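Local atomic coordinates of latency-associated nuclear antigen (Murid herpesvirus 4, PDB entry 4BLG), a protein that probably binds DNA through its C-terminal domain, the part of the longer viral latency antigen present in this chain, and associates with copies of itself. Residues Y49-L54 / T66-L71; R16-V21 / L104-K109. All coordinates share one frame; numbering follows the deposited sequence.

Interaction 1. Residues Y49-L54 / T66-L71; sequences YTLNKL and TPVSCL. With PO4 (phosphate ion), chain E; PO4 (phosphate ion), chain C.
Val68 alone carries the edge strand's side of this contact, its CB pointing toward helix segment 49-54. The apolar part is one methyl of the branched valine, CG2, against a helix turn: Val68 CG2 lies 3.7 Å from Leu51 CB and also packs on the Leu51 backbone, 3.5 Å from Leu51 O. With CG1 anti to the backbone N (chi1 180°), CG2 stays beside that N and makes the closer approach to the helix. The next residue, Asn52, lays its side chain across that of Val68 at about a right angle, its end packing on Val68 CG2. Leu51 continues inward, onto Tyr84 and Ser45 of the sheet.

No hydrogen bond joins the two segments; the polar contacts lie within the strand segment or on other faces of the helix. Thr66 OG1 gives a hydrogen bond of 2.9 Å to Pro67 O, the donor tilted 25° from the carbonyl plane. Two phosphate ions, probably from the crystallisation liquor, are bound by the helix: Thr50 OG1 donates to O2 of one (2.5 Å), which His47, His111 and Ser113 also hold, and the extended Lys53 chain carries NZ to the other.

Beyond the helix contact, strand 64-70 packs against the second subunit, Ser69 against Ser69 of that subunit. This is helix-on-sheet packing at an edge strand of the dimeric LANA-type DNA-binding domain.

Interaction 2. Residues R16-V21 / L104-K109; sequences RRHLQV and LAYCEK. With PO4 (phosphate ion), chain E.
His18 and Tyr106 meet as a pair of obliquely turned rings, their planes at 45° and their centroids 5.0 Å apart, which makes the arrangement neither a stack nor edge-to-face. The touching atom of the tyrosine is CD2: it sits over one face of the imidazole, offset toward the rim, with Tyr106 CD2 3.5 Å from His18 CD2. Seen from the tyrosine, the histidine approaches obliquely. The two side chains slide past each other in opposite directions, and Tyr106 CB comes alongside the far rim of the imidazole, 4.0 Å from His18 NE2.

Both rings leave their helices in the same manner, CG being anti to the backbone N (chi1 169° in His18), and both point across toward the partner helix; the closest CA atoms of the two segments, those of His18 and Tyr106, are 8.4 Å apart. The contact is thus bridged by aromatic rings, with no hydrogen bond between the segments.

The hydroxyl end of Tyr106 passes beyond the histidine to a phosphate ion, where Tyr106 OH donates to O1 at 2.7 Å; that oxygen lies at the ring edge, near its plane. Met15 N holds the same ion, and the Tyr106 side chain also touches Lys53. Tyr110 meets the tyrosine ring as well. The arrangement is a surface helix-helix contact, joining the N-terminal helix 13-22 to the long helix 93-110 of the LANA-type DNA-binding domain.

How the interactions relate
The two contacts lie in one domain with centres about 16 Å apart. Along the chain the order is 16-21, 49-54, 66-71 and 104-109, so the chain forming interaction 1 falls wholly between the two halves of interaction 2. Interaction 1 ties helix 48-57 to strand 64-70, an outermost strand of the four-stranded antiparallel sheet; interaction 2 joins helices 13-22 and 93-110. They meet where Lys53 NZ packs 4.0 Å from Tyr106 OH, beside a phosphate ion that both contacts touch. Helix 48-57 meets both layers, Leu51 on strand 64-70 and Lys53 on Tyr106 of helix 93-110, and so links the outer helices to the strand at the subunit interface.

Interaction 1. Residues Y49-L54 / T66-L71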
# COMPACT_ATOMS: atom_id res chain seq x y z
N TYR A 49 5.41 -2.55 16.57
CA TYR A 49 4.49 -2.36 17.70
C TYR A 49 3.83 -0.98 17.62
O TYR A 49 2.63 -0.82 17.85
CB TYR A 49 5.22 -2.57 19.03
CG TYR A 49 6.58 -1.88 19.16
CD1 TYR A 49 7.74 -2.48 18.69
CD2 TYR A 49 6.70 -0.64 19.78
CE1 TYR A 49 8.97 -1.87 18.81
CE2 TYR A 49 7.93 -0.02 19.91
CZ TYR A 49 9.06 -0.64 19.42
OH TYR A 49 10.30 -0.03 19.53
N THR A 50 4.63 -0.00 17.27
CA THR A 50 4.16 1.35 17.04
C THR A 50 3.13 1.38 15.91
O THR A 50 2.07 2.00 16.05
CB THR A 50 5.35 2.23 16.71
OG1 THR A 50 6.26 2.18 17.82
CG2 THR A 50 4.94 3.67 16.43
N LEU A 51 3.41 0.71 14.81
CA LEU A 51 2.46 0.68 13.71
C LEU A 51 1.17 -0.08 14.08
O LEU A 51 0.11 0.25 13.60
CB LEU A 51 3.09 0.14 12.42
CG LEU A 51 4.19 1.01 11.79
CD1 LEU A 51 4.64 0.44 10.45
CD2 LEU A 51 3.75 2.45 11.61
N ASN A 52 1.25 -1.08 14.95
CA ASN A 52 0.02 -1.70 15.45
C ASN A 52 -0.81 -0.64 16.18
O ASN A 52 -2.03 -0.58 16.03
CB ASN A 52 0.30 -2.87 16.39
CG ASN A 52 0.79 -4.11 15.66
OD1 ASN A 52 1.82 -4.68 16.01
ND2 ASN A 52 0.04 -4.55 14.65
N LYS A 53 -0.15 0.19 16.98
CA LYS A 53 -0.87 1.31 17.61
C LYS A 53 -1.59 2.15 16.57
O LYS A 53 -2.80 2.39 16.69
CB LYS A 53 0.07 2.19 18.43
CG LYS A 53 -0.64 3.30 19.22
CD LYS A 53 0.37 4.12 20.03
CE LYS A 53 -0.23 5.38 20.64
NZ LYS A 53 0.57 5.92 21.79
N LEU A 54 -0.86 2.60 15.54
CA LEU A 54 -1.43 3.49 14.53
C LEU A 54 -2.58 2.80 13.82
O LEU A 54 -3.55 3.43 13.41
CB LEU A 54 -0.38 3.93 13.51
CG LEU A 54 0.34 5.26 13.78
CD1 LEU A 54 0.82 5.34 15.20
CD2 LEU A 54 1.49 5.45 12.80
N THR A 66 -5.19 -0.21 6.69
CA THR A 66 -4.87 -1.62 6.54
C THR A 66 -4.20 -2.12 7.80
O THR A 66 -3.74 -1.33 8.63
CB THR A 66 -3.86 -1.80 5.42
OG1 THR A 66 -2.64 -1.14 5.77
CG2 THR A 66 -4.38 -1.23 4.13
N PRO A 67 -4.14 -3.45 7.97
CA PRO A 67 -3.26 -3.99 9.01
C PRO A 67 -1.81 -3.65 8.69
O PRO A 67 -1.52 -3.13 7.60
CB PRO A 67 -3.50 -5.50 8.94
CG PRO A 67 -4.29 -5.74 7.70
CD PRO A 67 -4.98 -4.48 7.35
N VAL A 68 -0.92 -3.92 9.63
CA VAL A 68 0.49 -3.68 9.43
C VAL A 68 1.05 -4.79 8.54
O VAL A 68 0.77 -5.96 8.78
CB VAL A 68 1.25 -3.67 10.77
CG1 VAL A 68 2.73 -3.43 10.54
CG2 VAL A 68 0.67 -2.62 11.72
N SER A 69 1.81 -4.42 7.51
CA SER A 69 2.57 -5.39 6.72
C SER A 69 4.05 -4.97 6.63
O SER A 69 4.51 -4.12 7.40
CB SER A 69 1.96 -5.56 5.33
OG SER A 69 2.53 -6.67 4.66
N CYS A 70 4.79 -5.60 5.72
CA CYS A 70 6.23 -5.34 5.57
C CYS A 70 6.54 -4.82 4.18
O CYS A 70 5.93 -5.25 3.21
CB CYS A 70 7.04 -6.63 5.77
SG CYS A 70 6.70 -7.53 7.29
N LEU A 71 7.50 -3.92 4.08
CA LEU A 71 8.02 -3.54 2.78
C LEU A 71 9.08 -4.55 2.34
O LEU A 71 9.77 -5.15 3.17
CB LEU A 71 8.62 -2.14 2.82
CG LEU A 71 7.63 -1.01 3.11
CD1 LEU A 71 8.36 0.32 3.26
CD2 LEU A 71 6.58 -0.93 2.01
P PO4 E . -1.76 6.67 24.00
O1 PO4 E . -0.67 7.36 23.21
O2 PO4 E . -2.94 6.40 23.10
O3 PO4 E . -1.23 5.36 24.54
O4 PO4 E . -2.20 7.55 25.15
P PO4 C . 8.81 4.84 18.21
O1 PO4 C . 10.22 4.69 18.73
O2 PO4 C . 8.38 3.52 17.63
O3 PO4 C . 7.90 5.21 19.35
O4 PO4 C . 8.76 5.87 17.11

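Interaction 2. Residues R16-V21 / L104-K109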
# COMPACT_ATOMS: atom_id res chain seq x y z
N ARG A 16 -6.21 8.29 20.26
CA ARG A 16 -7.50 8.36 19.58
C ARG A 16 -8.19 9.71 19.84
O ARG A 16 -8.64 10.40 18.91
CB ARG A 16 -8.40 7.20 20.02
CG ARG A 16 -8.07 5.89 19.29
CD ARG A 16 -9.05 4.77 19.61
NE ARG A 16 -8.87 4.22 20.96
CZ ARG A 16 -9.66 4.46 22.00
NH1 ARG A 16 -10.72 5.26 21.89
NH2 ARG A 16 -9.39 3.90 23.17
N ARG A 17 -8.24 10.09 21.11
CA ARG A 17 -8.93 11.30 21.49
C ARG A 17 -8.20 12.48 20.86
O ARG A 17 -8.82 13.41 20.35
CB ARG A 17 -9.02 11.41 23.02
CG ARG A 17 -9.98 10.40 23.65
CD ARG A 17 -10.05 10.51 25.17
NE ARG A 17 -11.24 9.84 25.68
CZ ARG A 17 -11.69 9.92 26.93
NH1 ARG A 17 -11.06 10.66 27.84
NH2 ARG A 17 -12.79 9.27 27.28
N HIS A 18 -6.87 12.40 20.85
CA HIS A 18 -6.08 13.46 20.29
C HIS A 18 -6.51 13.70 18.85
O HIS A 18 -6.86 14.82 18.48
CB HIS A 18 -4.58 13.15 20.33
CG HIS A 18 -3.76 14.12 19.53
ND1 HIS A 18 -3.43 15.37 19.99
CD2 HIS A 18 -3.24 14.02 18.29
CE1 HIS A 18 -2.72 16.00 19.07
NE2 HIS A 18 -2.59 15.20 18.03
N LEU A 19 -6.50 12.63 18.05
CA LEU A 19 -6.82 12.74 16.64
C LEU A 19 -8.21 13.31 16.40
O LEU A 19 -8.40 14.13 15.50
CB LEU A 19 -6.66 11.38 15.92
CG LEU A 19 -5.24 10.80 15.88
CD1 LEU A 19 -5.25 9.37 15.39
CD2 LEU A 19 -4.32 11.65 15.00
N GLN A 20 -9.20 12.88 17.19
CA GLN A 20 -10.56 13.36 16.99
C GLN A 20 -10.76 14.81 17.38
O GLN A 20 -11.61 15.47 16.82
CB GLN A 20 -11.55 12.55 17.83
CG GLN A 20 -11.38 11.05 17.77
CD GLN A 20 -12.61 10.36 18.28
OE1 GLN A 20 -13.58 11.01 18.66
NE2 GLN A 20 -12.60 9.03 18.28
N VAL A 21 -10.01 15.29 18.37
CA VAL A 21 -10.14 16.68 18.77
C VAL A 21 -9.42 17.54 17.73
O VAL A 21 -9.89 18.60 17.34
CB VAL A 21 -9.57 16.95 20.17
CG1 VAL A 21 -9.57 18.44 20.46
CG2 VAL A 21 -10.38 16.20 21.23
N LEU A 104 1.66 13.03 12.18
CA LEU A 104 3.09 13.24 12.37
C LEU A 104 3.42 14.33 13.39
O LEU A 104 4.51 14.33 13.96
CB LEU A 104 3.78 13.56 11.04
CG LEU A 104 3.89 12.43 10.01
CD1 LEU A 104 4.72 12.90 8.83
CD2 LEU A 104 4.49 11.16 10.61
N ALA A 105 2.51 15.27 13.62
CA ALA A 105 2.71 16.19 14.74
C ALA A 105 2.73 15.40 16.04
O ALA A 105 3.61 15.58 16.87
CB ALA A 105 1.63 17.25 14.77
N TYR A 106 1.76 14.50 16.21
CA TYR A 106 1.78 13.63 17.39
C TYR A 106 3.06 12.77 17.47
O TYR A 106 3.78 12.79 18.48
CB TYR A 106 0.52 12.75 17.42
CG TYR A 106 0.31 11.98 18.71
CD1 TYR A 106 0.83 10.71 18.88
CD2 TYR A 106 -0.44 12.52 19.76
CE1 TYR A 106 0.63 10.00 20.06
CE2 TYR A 106 -0.64 11.82 20.93
CZ TYR A 106 -0.11 10.56 21.08
OH TYR A 106 -0.30 9.84 22.24
N CYS A 107 3.38 12.06 16.38
CA CYS A 107 4.50 11.11 16.38
C CYS A 107 5.85 11.77 16.52
O CYS A 107 6.80 11.16 17.00
CB CYS A 107 4.50 10.27 15.10
SG CYS A 107 3.11 9.18 14.96
N GLU A 108 5.94 13.02 16.08
CA GLU A 108 7.17 13.78 16.16
C GLU A 108 7.64 13.89 17.61
O GLU A 108 8.83 14.00 17.89
CB GLU A 108 6.97 15.17 15.56
CG GLU A 108 8.16 16.09 15.69
CD GLU A 108 7.80 17.40 16.35
OE1 GLU A 108 7.08 18.20 15.72
OE2 GLU A 108 8.22 17.61 17.51
N LYS A 109 6.68 13.85 18.54
CA LYS A 109 6.99 13.91 19.97
C LYS A 109 7.06 12.52 20.58
O LYS A 109 7.93 12.23 21.39
CB LYS A 109 5.94 14.71 20.73
CG LYS A 109 5.86 16.16 20.32
CD LYS A 109 7.01 16.96 20.93
CE LYS A 109 7.05 18.38 20.39
NZ LYS A 109 8.45 18.82 20.17
P PO4 E . -1.76 6.67 24.00
O1 PO4 E . -0.67 7.36 23.21
O2 PO4 E . -2.94 6.40 23.10
O3 PO4 E . -1.23 5.36 24.54
O4 PO4 E . -2.20 7.55 25.15